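Local structure of MATE family efflux transporter (Vibrio cholerae, 6IDP) at residues S36-Q41 / L173-D178; D131-W136 / G191-T196. The protein probably exports drugs and other toxic compounds across the bacterial membrane as a proton-dependent transporter of the MATE multidrug family, here in the straight form. All blocks are in the same frame, centred on the assembly; numbering follows the deposited sequence.

Contact 1 (S36-Q41 / L173-D178); sequences SAFIGQ and LNLILD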
loop_
_atom_site.group_PDB
_atom_site.type_symbol
_atom_site.label_atom_id
_atom_site.label_comp_id
_atom_site.label_asym_id
_atom_site.label_seq_id
_atom_site.Cartn_x
_atom_site.Cartn_y
_atom_site.Cartn_z
ATOM N N SER A 36 2.321 10.272 -15.256
ATOM C CA SER A 36 0.968 10.716 -15.576
ATOM C C SER A 36 1.002 11.952 -16.470
ATOM O O SER A 36 0.074 12.199 -17.239
ATOM C CB SER A 36 0.174 11.008 -14.297
ATOM O OG SER A 36 0.699 12.132 -13.612
ATOM N N ALA A 37 2.081 12.723 -16.366
ATOM C CA ALA A 37 2.259 13.904 -17.202
ATOM C C ALA A 37 2.547 13.512 -18.649
ATOM O O ALA A 37 2.102 14.182 -19.581
ATOM C CB ALA A 37 3.377 14.778 -16.656
ATOM N N PHE A 38 3.296 12.427 -18.827
ATOM C CA PHE A 38 3.614 11.921 -20.159
ATOM C C PHE A 38 2.362 11.407 -20.867
ATOM O O PHE A 38 2.136 11.703 -22.042
ATOM C CB PHE A 38 4.665 10.810 -20.077
ATOM C CG PHE A 38 6.063 11.310 -19.841
ATOM C CD1 PHE A 38 6.453 12.562 -20.289
ATOM C CD2 PHE A 38 6.988 10.525 -19.172
ATOM C CE1 PHE A 38 7.741 13.021 -20.074
ATOM C CE2 PHE A 38 8.277 10.979 -18.955
ATOM C CZ PHE A 38 8.652 12.228 -19.406
ATOM N N ILE A 39 1.551 10.642 -20.143
ATOM C CA ILE A 39 0.302 10.117 -20.685
ATOM C C ILE A 39 -0.686 11.253 -20.965
ATOM O O ILE A 39 -1.572 11.127 -21.811
ATOM C CB ILE A 39 -0.340 9.093 -19.726
ATOM C CG1 ILE A 39 0.718 8.127 -19.190
ATOM C CG2 ILE A 39 -1.444 8.315 -20.423
ATOM C CD1 ILE A 39 1.357 7.272 -20.262
ATOM N N GLY A 40 -0.513 12.370 -20.263
ATOM C CA GLY A 40 -1.387 13.521 -20.419
ATOM C C GLY A 40 -1.368 14.160 -21.796
ATOM O O GLY A 40 -2.278 14.913 -22.148
ATOM N N GLN A 41 -0.336 13.860 -22.579
ATOM C CA GLN A 41 -0.182 14.440 -23.909
ATOM C C GLN A 41 -0.651 13.493 -25.010
ATOM O O GLN A 41 -0.615 13.835 -26.191
ATOM C CB GLN A 41 1.280 14.827 -24.148
ATOM C CG GLN A 41 1.820 15.857 -23.172
ATOM C CD GLN A 41 3.296 15.664 -22.888
ATOM O OE1 GLN A 41 3.749 14.548 -22.639
ATOM N NE2 GLN A 41 4.056 16.753 -22.928
ATOM N N LEU A 173 14.961 4.380 -13.825
ATOM C CA LEU A 173 15.048 3.682 -15.101
ATOM C C LEU A 173 13.742 3.809 -15.888
ATOM O O LEU A 173 13.760 4.040 -17.096
ATOM C CB LEU A 173 15.403 2.208 -14.878
ATOM C CG LEU A 173 15.803 1.392 -16.107
ATOM C CD1 LEU A 173 16.852 2.134 -16.922
ATOM C CD2 LEU A 173 16.324 0.024 -15.690
ATOM N N ASN A 174 12.612 3.678 -15.200
ATOM C CA ASN A 174 11.310 3.816 -15.846
ATOM C C ASN A 174 11.064 5.250 -16.303
ATOM O O ASN A 174 10.415 5.483 -17.323
ATOM C CB ASN A 174 10.189 3.367 -14.903
ATOM C CG ASN A 174 8.919 2.983 -15.642
ATOM O OD1 ASN A 174 8.704 3.380 -16.789
ATOM N ND2 ASN A 174 8.061 2.217 -14.979
ATOM N N LEU A 175 11.590 6.207 -15.543
ATOM C CA LEU A 175 11.461 7.621 -15.886
ATOM C C LEU A 175 12.195 7.923 -17.191
ATOM O O LEU A 175 11.684 8.637 -18.048
ATOM C CB LEU A 175 11.999 8.493 -14.747
ATOM C CG LEU A 175 11.715 10.001 -14.736
ATOM C CD1 LEU A 175 12.749 10.786 -15.541
ATOM C CD2 LEU A 175 10.296 10.306 -15.208
ATOM N N ILE A 176 13.392 7.362 -17.336
ATOM C CA ILE A 176 14.205 7.567 -18.532
ATOM C C ILE A 176 13.613 6.875 -19.761
ATOM O O ILE A 176 13.575 7.451 -20.848
ATOM C CB ILE A 176 15.648 7.057 -18.318
ATOM C CG1 ILE A 176 16.329 7.834 -17.191
ATOM C CG2 ILE A 176 16.455 7.172 -19.601
ATOM C CD1 ILE A 176 17.734 7.355 -16.884
ATOM N N LEU A 177 13.152 5.642 -19.586
ATOM C CA LEU A 177 12.629 4.854 -20.700
ATOM C C LEU A 177 11.248 5.323 -21.154
ATOM O O LEU A 177 10.845 5.073 -22.292
ATOM C CB LEU A 177 12.571 3.373 -20.320
ATOM C CG LEU A 177 13.923 2.687 -20.105
ATOM C CD1 LEU A 177 13.738 1.261 -19.606
ATOM C CD2 LEU A 177 14.741 2.707 -21.386
ATOM N N ASP A 178 10.534 6.006 -20.264
ATOM C CA ASP A 178 9.159 6.425 -20.528
ATOM C C ASP A 178 9.010 7.272 -21.802
ATOM O O ASP A 178 8.274 6.878 -22.705
ATOM C CB ASP A 178 8.594 7.184 -19.317
ATOM C CG ASP A 178 7.374 6.508 -18.718
ATOM O OD1 ASP A 178 7.106 5.339 -19.068
ATOM O OD2 ASP A 178 6.689 7.143 -17.889
#
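F38 bridges from the C-terminal end of helix 5-39 to helix 161-184, laying the rim of its ring against D178 and L175. Its CB already aims at the opposite helix, and with chi1 at -77° CG sits beside the backbone N and anti to the carbonyl carbon, which carries the ring straight out into the gap. From CG one edge does the touching. CD2, the first ring carbon along it, approaches D178 OD2 at 3.6 Å, with the oxygen lying in the plane of the ring, so a slightly positive C-H rim rather than the pi cloud faces the carboxylate. The carboxylate plane is turned 70° from the ring, and a single oxygen does the meeting. D178 CB backs this edge as well, 3.7 Å from CD2 and 3.8 Å from CE2. Further out, CE2 passes to the other neighbour: the backbone O of L175 lies 4.2 Å away, also near the ring plane, and the methyl CD2 of L175 is 4.3 Å away, a looser apolar touch at the outer end of the contact. The rest of the F38 side chain packs on P179, I182 and F183, from the residue after D178 to just over a turn further along helix 161-184. D178 itself is buried, packed also on F31, and its OD2 comes close to OD1 of D35 on helix 5-39, so the ring edge lies beside two acidic groups that approach each other, one from each helix. L175, for its part, extends the seam back along helix 5-39 by leaning on F31 and V34. The whole is a helix-helix interface of a MATE transmembrane bundle, in which an aromatic near the C-terminal end of helix 5-39 joins it to helix 161-184 and borders a close pair of aspartates, D35 and D178.

Contact 2 (D131-W136 / G191-T196); sequences DHYWLW and GAAIAT
Contact 2 is an apolar seam between two nearly parallel helices of the MATE transmembrane bundle, 124-156 and 189-213, with the exposed W136 at its outer margin. The short helical segments run 11° apart in direction, their axes 9.1 Å from each other at closest approach. The small side chain of A193 lets the backbones come near: its CA and that of W136 are 5.7 Å apart, the shortest CA pair between the segments. A193 CB points into the gap and meets W136 CB at 3.8 Å. From the buried side the Y133 ring slants in, bringing CE1 to 4.2 Å from the same methyl. Y133 reaches this spot with CG anti to its own N (chi1 178°), and its ring also meets that of W137 and packs on I189 and D190. A193 therefore fits between the stem of one aromatic and the ring of another, both from helix 124-156. One polar tie accompanies this packing just beyond the segment: H132 ND1 is hydrogen-bonded to OD2 of D190, near the start of helix 189-213. Toward the outside, W136 leans on D190 and I197 besides I194, while L135, next to it in the chain, touches a bound monoolein, consistent with a lipid-facing side. The indole lies beneath the CG1-CD1 branch of I194, which makes a CH-pi contact with a face of the six-membered ring; CG1 is 3.9 Å from the ring centroid, 28° off the normal. CG1 comes down toward the rim, nearest CE3 at 3.4 Å. CD1, one bond further along, settles closer to the middle of the same face, about equally far from CD2, CE2, CE3 and CZ3.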
loop_
_atom_site.group_PDB
_atom_site.type_symbol
_atom_site.label_atom_id
_atom_site.label_comp_id
_atom_site.label_asym_id
_atom_site.label_seq_id
_atom_site.Cartn_x
_atom_site.Cartn_y
_atom_site.Cartn_z
ATOM N N ASP A 131 -7.654 -3.627 -26.342
ATOM C CA ASP A 131 -7.320 -4.893 -26.995
ATOM C C ASP A 131 -5.816 -5.142 -27.068
ATOM O O ASP A 131 -5.362 -6.281 -26.957
ATOM C CB ASP A 131 -7.914 -4.945 -28.407
ATOM C CG ASP A 131 -9.254 -5.654 -28.455
ATOM O OD1 ASP A 131 -9.529 -6.474 -27.554
ATOM O OD2 ASP A 131 -10.028 -5.398 -29.400
ATOM N N HIS A 132 -5.044 -4.077 -27.251
ATOM C CA HIS A 132 -3.595 -4.216 -27.318
ATOM C C HIS A 132 -2.896 -3.649 -26.079
ATOM O O HIS A 132 -1.815 -4.110 -25.709
ATOM C CB HIS A 132 -3.051 -3.550 -28.587
ATOM C CG HIS A 132 -3.406 -2.103 -28.716
ATOM N ND1 HIS A 132 -2.641 -1.098 -28.166
ATOM C CD2 HIS A 132 -4.441 -1.490 -29.340
ATOM C CE1 HIS A 132 -3.191 0.072 -28.441
ATOM N NE2 HIS A 132 -4.284 -0.139 -29.153
ATOM N N TYR A 133 -3.511 -2.666 -25.427
ATOM C CA TYR A 133 -2.885 -2.050 -24.260
ATOM C C TYR A 133 -2.805 -3.008 -23.073
ATOM O O TYR A 133 -1.785 -3.057 -22.388
ATOM C CB TYR A 133 -3.626 -0.774 -23.844
ATOM C CG TYR A 133 -3.046 -0.133 -22.600
ATOM C CD1 TYR A 133 -1.691 0.160 -22.516
ATOM C CD2 TYR A 133 -3.852 0.177 -21.511
ATOM C CE1 TYR A 133 -1.152 0.739 -21.383
ATOM C CE2 TYR A 133 -3.320 0.761 -20.372
ATOM C CZ TYR A 133 -1.971 1.040 -20.317
ATOM O OH TYR A 133 -1.434 1.620 -19.190
ATOM N N TRP A 134 -3.868 -3.770 -22.835
ATOM C CA TRP A 134 -3.899 -4.674 -21.686
ATOM C C TRP A 134 -2.932 -5.841 -21.841
ATOM O O TRP A 134 -2.501 -6.423 -20.849
ATOM C CB TRP A 134 -5.317 -5.201 -21.443
ATOM C CG TRP A 134 -6.175 -4.254 -20.660
ATOM C CD1 TRP A 134 -5.969 -2.918 -20.487
ATOM C CD2 TRP A 134 -7.369 -4.574 -19.932
ATOM N NE1 TRP A 134 -6.963 -2.383 -19.704
ATOM C CE2 TRP A 134 -7.835 -3.378 -19.351
ATOM C CE3 TRP A 134 -8.091 -5.752 -19.720
ATOM C CZ2 TRP A 134 -8.989 -3.326 -18.571
ATOM C CZ3 TRP A 134 -9.237 -5.698 -18.944
ATOM C CH2 TRP A 134 -9.674 -4.494 -18.381
ATOM N N LEU A 135 -2.597 -6.186 -23.079
ATOM C CA LEU A 135 -1.578 -7.199 -23.325
ATOM C C LEU A 135 -0.262 -6.773 -22.688
ATOM O O LEU A 135 0.309 -7.496 -21.865
ATOM C CB LEU A 135 -1.395 -7.436 -24.825
ATOM C CG LEU A 135 -2.548 -8.171 -25.510
ATOM C CD1 LEU A 135 -2.315 -8.278 -27.008
ATOM C CD2 LEU A 135 -2.731 -9.547 -24.890
ATOM N N TRP A 136 0.204 -5.586 -23.059
ATOM C CA TRP A 136 1.430 -5.039 -22.495
ATOM C C TRP A 136 1.272 -4.712 -21.014
ATOM O O TRP A 136 2.179 -4.958 -20.217
ATOM C CB TRP A 136 1.857 -3.786 -23.258
ATOM C CG TRP A 136 2.197 -4.036 -24.695
ATOM C CD1 TRP A 136 1.417 -3.764 -25.781
ATOM C CD2 TRP A 136 3.411 -4.603 -25.204
ATOM N NE1 TRP A 136 2.069 -4.128 -26.934
ATOM C CE2 TRP A 136 3.295 -4.646 -26.607
ATOM C CE3 TRP A 136 4.582 -5.082 -24.609
ATOM C CZ2 TRP A 136 4.306 -5.147 -27.424
ATOM C CZ3 TRP A 136 5.586 -5.576 -25.423
ATOM C CH2 TRP A 136 5.441 -5.605 -26.813
ATOM N N GLY A 191 3.738 2.134 -24.916
ATOM C CA GLY A 191 5.106 2.466 -24.562
ATOM C C GLY A 191 5.347 2.603 -23.071
ATOM O O GLY A 191 6.411 2.234 -22.573
ATOM N N ALA A 192 4.358 3.134 -22.356
ATOM C CA ALA A 192 4.461 3.301 -20.912
ATOM C C ALA A 192 4.540 1.948 -20.212
ATOM O O ALA A 192 5.316 1.769 -19.272
ATOM C CB ALA A 192 3.284 4.100 -20.385
ATOM N N ALA A 193 3.731 1.001 -20.677
ATOM C CA ALA A 193 3.710 -0.339 -20.110
ATOM C C ALA A 193 5.004 -1.083 -20.426
ATOM O O ALA A 193 5.536 -1.808 -19.582
ATOM C CB ALA A 193 2.511 -1.112 -20.630
ATOM N N ILE A 194 5.500 -0.899 -21.646
ATOM C CA ILE A 194 6.755 -1.511 -22.071
ATOM C C ILE A 194 7.928 -0.973 -21.256
ATOM O O ILE A 194 8.813 -1.729 -20.852
ATOM C CB ILE A 194 7.008 -1.271 -23.570
ATOM C CG1 ILE A 194 5.908 -1.931 -24.400
ATOM C CG2 ILE A 194 8.376 -1.795 -23.982
ATOM C CD1 ILE A 194 5.916 -1.538 -25.854
ATOM N N ALA A 195 7.925 0.333 -21.005
ATOM C CA ALA A 195 8.947 0.951 -20.167
ATOM C C ALA A 195 8.914 0.367 -18.754
ATOM O O ALA A 195 9.953 0.191 -18.119
ATOM C CB ALA A 195 8.763 2.461 -20.127
ATOM N N THR A 196 7.712 0.063 -18.274
ATOM C CA THR A 196 7.538 -0.527 -16.954
ATOM C C THR A 196 8.042 -1.973 -16.911
ATOM O O THR A 196 8.684 -2.383 -15.940
ATOM C CB THR A 196 6.060 -0.485 -16.518
ATOM O OG1 THR A 196 5.605 0.874 -16.493
ATOM C CG2 THR A 196 5.886 -1.094 -15.131
#

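The two contacts lie on the same side of the chain's centre, 13 Å apart between their centres, and meet through helix 189-213. Its A192 and A195 reach contact 1: A192 CB packs on I39 CD1 at 3.7 Å, and A195 CB lies 3.5 Å from D178 OD1. A probable hydrogen bond from N174 ND2 to T196 OG1, 3.2 Å long, adds a polar tie. Helix 161-184 thus has helix 5-39 and helix 189-213 as neighbours, and helix 124-156 follows beyond the latter. Bound monoolein touches N174 in contact 1 and L135 in contact 2, and the side chain of D178 is about 8 Å from such a lipid.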